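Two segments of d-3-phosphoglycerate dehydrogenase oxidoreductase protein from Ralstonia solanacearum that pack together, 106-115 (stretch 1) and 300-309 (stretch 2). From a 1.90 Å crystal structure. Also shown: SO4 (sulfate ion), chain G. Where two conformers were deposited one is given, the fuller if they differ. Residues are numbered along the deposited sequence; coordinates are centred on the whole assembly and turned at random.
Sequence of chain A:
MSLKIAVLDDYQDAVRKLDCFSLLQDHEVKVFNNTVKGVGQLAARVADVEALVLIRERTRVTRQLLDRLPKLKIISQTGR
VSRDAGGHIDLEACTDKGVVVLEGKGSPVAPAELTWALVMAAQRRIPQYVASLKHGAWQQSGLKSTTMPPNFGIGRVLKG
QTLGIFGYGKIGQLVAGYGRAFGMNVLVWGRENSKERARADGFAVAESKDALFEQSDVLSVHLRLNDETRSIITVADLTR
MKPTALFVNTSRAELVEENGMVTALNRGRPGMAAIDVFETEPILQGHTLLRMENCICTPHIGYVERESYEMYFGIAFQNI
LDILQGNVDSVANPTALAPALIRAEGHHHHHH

Stretch 1, residues 106-115: GSPVAPAELT
Stretch 2 300-309: HIGYVERESY

How does the chain enter the contact at Ser-107? Gly-106 and Ser-107 are extended (phi/psi -116/-178 and -146/139), Pro-108 turns the backbone at -83/-10, and a helix follows and runs on beyond Thr-115. Ser-107, chi1 t, makes no direct hydrogen bond to stretch 2; its O lies at the edge of the Tyr-303 ring, 3.7 Å from CE1. Two waters complete the link. Each donates to Ser-107 O; one lies 2.7 Å from Ser-308 OG, and the other accepts from Tyr-303 OH at 2.6 Å.

Where do the backbones come closest? At Pro-111 CA and Gly-302 CA, 4.2 Å apart; Gly-302 has phi/psi -39/-50. Gly-302 O sits 3.2 Å from Pro-111 N, which has no hydrogen to offer, so this is contact without a bond.

What does the Ala-110 methyl meet on stretch 2? Ala-110 points toward stretch 2, its CB 4.0 Å from both Glu-305 OE1 and Ser-308 CB. Glu-305 (chi1 t, chi2 m) caps the helix starting at Arg-306: its OE1 accepts from Ser-308 N at 2.8 Å and its OE2 from Glu-307 N at 2.9 Å. Ser-308 has chi1 t.

How does Pro-111 meet Tyr-303? The tyrosine (chi1 m, chi2 -93°) lays a ring face against the C-gamma-endo proline: Pro-111 CB stands 4.1 Å from the Tyr-303 ring centroid, 20° off the normal, a CH-pi contact, while Pro-111 CG reaches Tyr-303 CE1 at 3.4 Å.

What closes the contact? One helical turn after Ala-110, Leu-114 (chi1 t, chi2 -89°) also points toward stretch 2. Its CG is 3.7 Å from Gly-302 CA, and its CD2 makes an apolar contact with CG1 of Ile-301 (chi1 p, chi2 t) at 4.1 Å.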

# COMPACT_ATOMS: atom_id res chain seq x y z
N GLY A 106 -20.68 -3.33 13.31
CA GLY A 106 -19.44 -3.22 12.56
C GLY A 106 -19.46 -2.18 11.47
O GLY A 106 -20.47 -1.49 11.28
N SER A 107 -18.35 -2.08 10.74
CA SER A 107 -18.23 -1.10 9.66
C SER A 107 -17.37 -1.70 8.53
O SER A 107 -16.37 -2.38 8.80
CB SER A 107 -17.65 0.22 10.18
OG SER A 107 -17.27 1.10 9.14
N PRO A 108 -17.76 -1.46 7.26
CA PRO A 108 -16.95 -2.04 6.19
C PRO A 108 -15.72 -1.20 5.83
O PRO A 108 -14.89 -1.68 5.09
CB PRO A 108 -17.93 -2.09 5.00
CG PRO A 108 -18.78 -0.76 5.21
CD PRO A 108 -18.92 -0.68 6.74
N VAL A 109 -15.59 0.03 6.33
CA VAL A 109 -14.60 0.95 5.78
C VAL A 109 -13.15 0.54 6.04
O VAL A 109 -12.36 0.52 5.09
CB VAL A 109 -14.83 2.38 6.26
CG1 VAL A 109 -13.79 3.34 5.64
CG2 VAL A 109 -16.27 2.80 5.88
N ALA A 110 -12.80 0.23 7.29
CA ALA A 110 -11.41 -0.20 7.64
C ALA A 110 -10.92 -1.44 6.91
O ALA A 110 -9.80 -1.43 6.39
CB ALA A 110 -11.22 -0.35 9.14
N PRO A 111 -11.74 -2.52 6.87
CA PRO A 111 -11.26 -3.64 6.06
C PRO A 111 -11.29 -3.43 4.55
O PRO A 111 -10.52 -4.06 3.85
CB PRO A 111 -12.20 -4.80 6.47
CG PRO A 111 -13.46 -4.09 6.87
CD PRO A 111 -12.98 -2.86 7.59
N ALA A 112 -12.16 -2.56 4.03
CA ALA A 112 -12.10 -2.25 2.60
C ALA A 112 -10.82 -1.48 2.26
O ALA A 112 -10.15 -1.77 1.26
CB ALA A 112 -13.33 -1.41 2.17
N GLU A 113 -10.47 -0.50 3.07
CA GLU A 113 -9.28 0.28 2.81
C GLU A 113 -8.06 -0.61 2.95
O GLU A 113 -7.10 -0.49 2.21
CB GLU A 113 -9.16 1.44 3.76
CG GLU A 113 -10.24 2.49 3.44
CD GLU A 113 -9.99 3.83 4.08
OE1 GLU A 113 -8.95 3.98 4.73
OE2 GLU A 113 -10.82 4.75 3.91
N LEU A 114 -8.14 -1.50 3.90
CA LEU A 114 -7.02 -2.43 4.13
C LEU A 114 -6.82 -3.35 2.93
O LEU A 114 -5.68 -3.61 2.52
CB LEU A 114 -7.26 -3.22 5.40
CG LEU A 114 -6.06 -4.03 5.92
CD1 LEU A 114 -5.99 -5.46 5.31
CD2 LEU A 114 -4.71 -3.28 5.72
N THR A 115 -7.91 -3.90 2.41
CA THR A 115 -7.88 -4.66 1.15
C THR A 115 -7.15 -3.93 0.03
O THR A 115 -6.30 -4.50 -0.66
CB THR A 115 -9.33 -5.03 0.68
OG1 THR A 115 -9.97 -5.77 1.72
CG2 THR A 115 -9.29 -5.87 -0.60
N HIS A 300 -3.88 -10.09 10.20
CA HIS A 300 -5.29 -9.86 10.46
C HIS A 300 -5.56 -8.46 10.99
O HIS A 300 -6.15 -8.31 12.06
CB HIS A 300 -5.90 -10.94 11.36
CG HIS A 300 -7.38 -11.08 11.19
ND1 HIS A 300 -8.08 -12.17 11.65
CD2 HIS A 300 -8.29 -10.27 10.61
CE1 HIS A 300 -9.36 -12.03 11.35
NE2 HIS A 300 -9.52 -10.87 10.73
N ILE A 301 -5.11 -7.47 10.22
CA ILE A 301 -5.24 -6.03 10.59
C ILE A 301 -6.37 -5.29 9.88
O ILE A 301 -6.55 -4.07 10.06
CB ILE A 301 -3.91 -5.28 10.38
CG1 ILE A 301 -3.38 -5.48 8.93
CG2 ILE A 301 -2.90 -5.75 11.45
CD1 ILE A 301 -2.06 -4.76 8.60
N GLY A 302 -7.15 -6.02 9.09
CA GLY A 302 -8.37 -5.43 8.46
C GLY A 302 -9.16 -4.47 9.35
O GLY A 302 -9.44 -3.36 8.93
N TYR A 303 -9.49 -4.88 10.58
CA TYR A 303 -10.30 -4.05 11.49
C TYR A 303 -9.48 -3.32 12.56
O TYR A 303 -10.03 -2.57 13.36
CB TYR A 303 -11.41 -4.88 12.17
CG TYR A 303 -12.36 -5.49 11.18
CD1 TYR A 303 -13.53 -4.82 10.83
CD2 TYR A 303 -12.09 -6.71 10.58
CE1 TYR A 303 -14.39 -5.36 9.92
CE2 TYR A 303 -12.95 -7.26 9.65
CZ TYR A 303 -14.09 -6.58 9.32
OH TYR A 303 -14.92 -7.14 8.39
N VAL A 304 -8.16 -3.57 12.57
CA VAL A 304 -7.24 -2.92 13.53
C VAL A 304 -6.90 -1.52 13.05
O VAL A 304 -5.99 -1.30 12.28
CB VAL A 304 -5.98 -3.80 13.84
CG1 VAL A 304 -5.15 -3.20 14.98
CG2 VAL A 304 -6.42 -5.18 14.24
N GLU A 305 -7.71 -0.56 13.48
CA GLU A 305 -7.60 0.79 12.98
C GLU A 305 -8.25 1.67 14.06
O GLU A 305 -9.24 1.27 14.67
CB GLU A 305 -8.31 0.90 11.62
CG GLU A 305 -8.26 2.26 10.94
CD GLU A 305 -9.33 3.23 11.42
OE1 GLU A 305 -10.52 2.82 11.52
OE2 GLU A 305 -8.99 4.41 11.69
N ARG A 306 -7.72 2.87 14.25
CA ARG A 306 -8.09 3.70 15.41
C ARG A 306 -9.57 4.09 15.48
O ARG A 306 -10.19 3.97 16.54
CB ARG A 306 -7.19 4.94 15.51
CG ARG A 306 -7.05 5.74 14.23
CD ARG A 306 -7.03 7.20 14.56
NE ARG A 306 -7.48 8.05 13.46
CZ ARG A 306 -8.21 9.14 13.63
NH1 ARG A 306 -8.59 9.50 14.86
NH2 ARG A 306 -8.59 9.87 12.59
N GLU A 307 -10.13 4.52 14.35
CA GLU A 307 -11.56 4.91 14.30
C GLU A 307 -12.44 3.68 14.47
O GLU A 307 -13.43 3.71 15.20
CB GLU A 307 -11.90 5.63 13.00
CG GLU A 307 -11.18 6.96 12.83
CD GLU A 307 -11.80 7.87 11.74
OE1 GLU A 307 -12.97 7.66 11.36
OE2 GLU A 307 -11.09 8.79 11.27
N SER A 308 -12.06 2.59 13.80
CA SER A 308 -12.74 1.31 13.92
C SER A 308 -12.79 0.86 15.39
O SER A 308 -13.84 0.50 15.86
CB SER A 308 -12.06 0.24 13.05
OG SER A 308 -12.75 -1.00 13.13
N TYR A 309 -11.65 0.89 16.09
CA TYR A 309 -11.61 0.51 17.52
C TYR A 309 -12.49 1.45 18.38
O TYR A 309 -13.28 1.01 19.22
CB TYR A 309 -10.16 0.51 18.03
CG TYR A 309 -9.45 -0.86 17.95
CD1 TYR A 309 -9.79 -1.81 16.98
CD2 TYR A 309 -8.43 -1.19 18.85
CE1 TYR A 309 -9.14 -3.07 16.92
CE2 TYR A 309 -7.78 -2.45 18.79
CZ TYR A 309 -8.16 -3.38 17.82
OH TYR A 309 -7.53 -4.62 17.74
S SO4 G . -8.86 13.49 14.00
O1 SO4 G . -9.88 14.41 14.52
O2 SO4 G . -9.51 12.48 13.18
O3 SO4 G . -7.89 14.23 13.20
O4 SO4 G . -8.16 12.84 15.11
O HOH W 1 -14.06 -1.45 10.78
O HOH W 2 -17.03 -5.57 8.40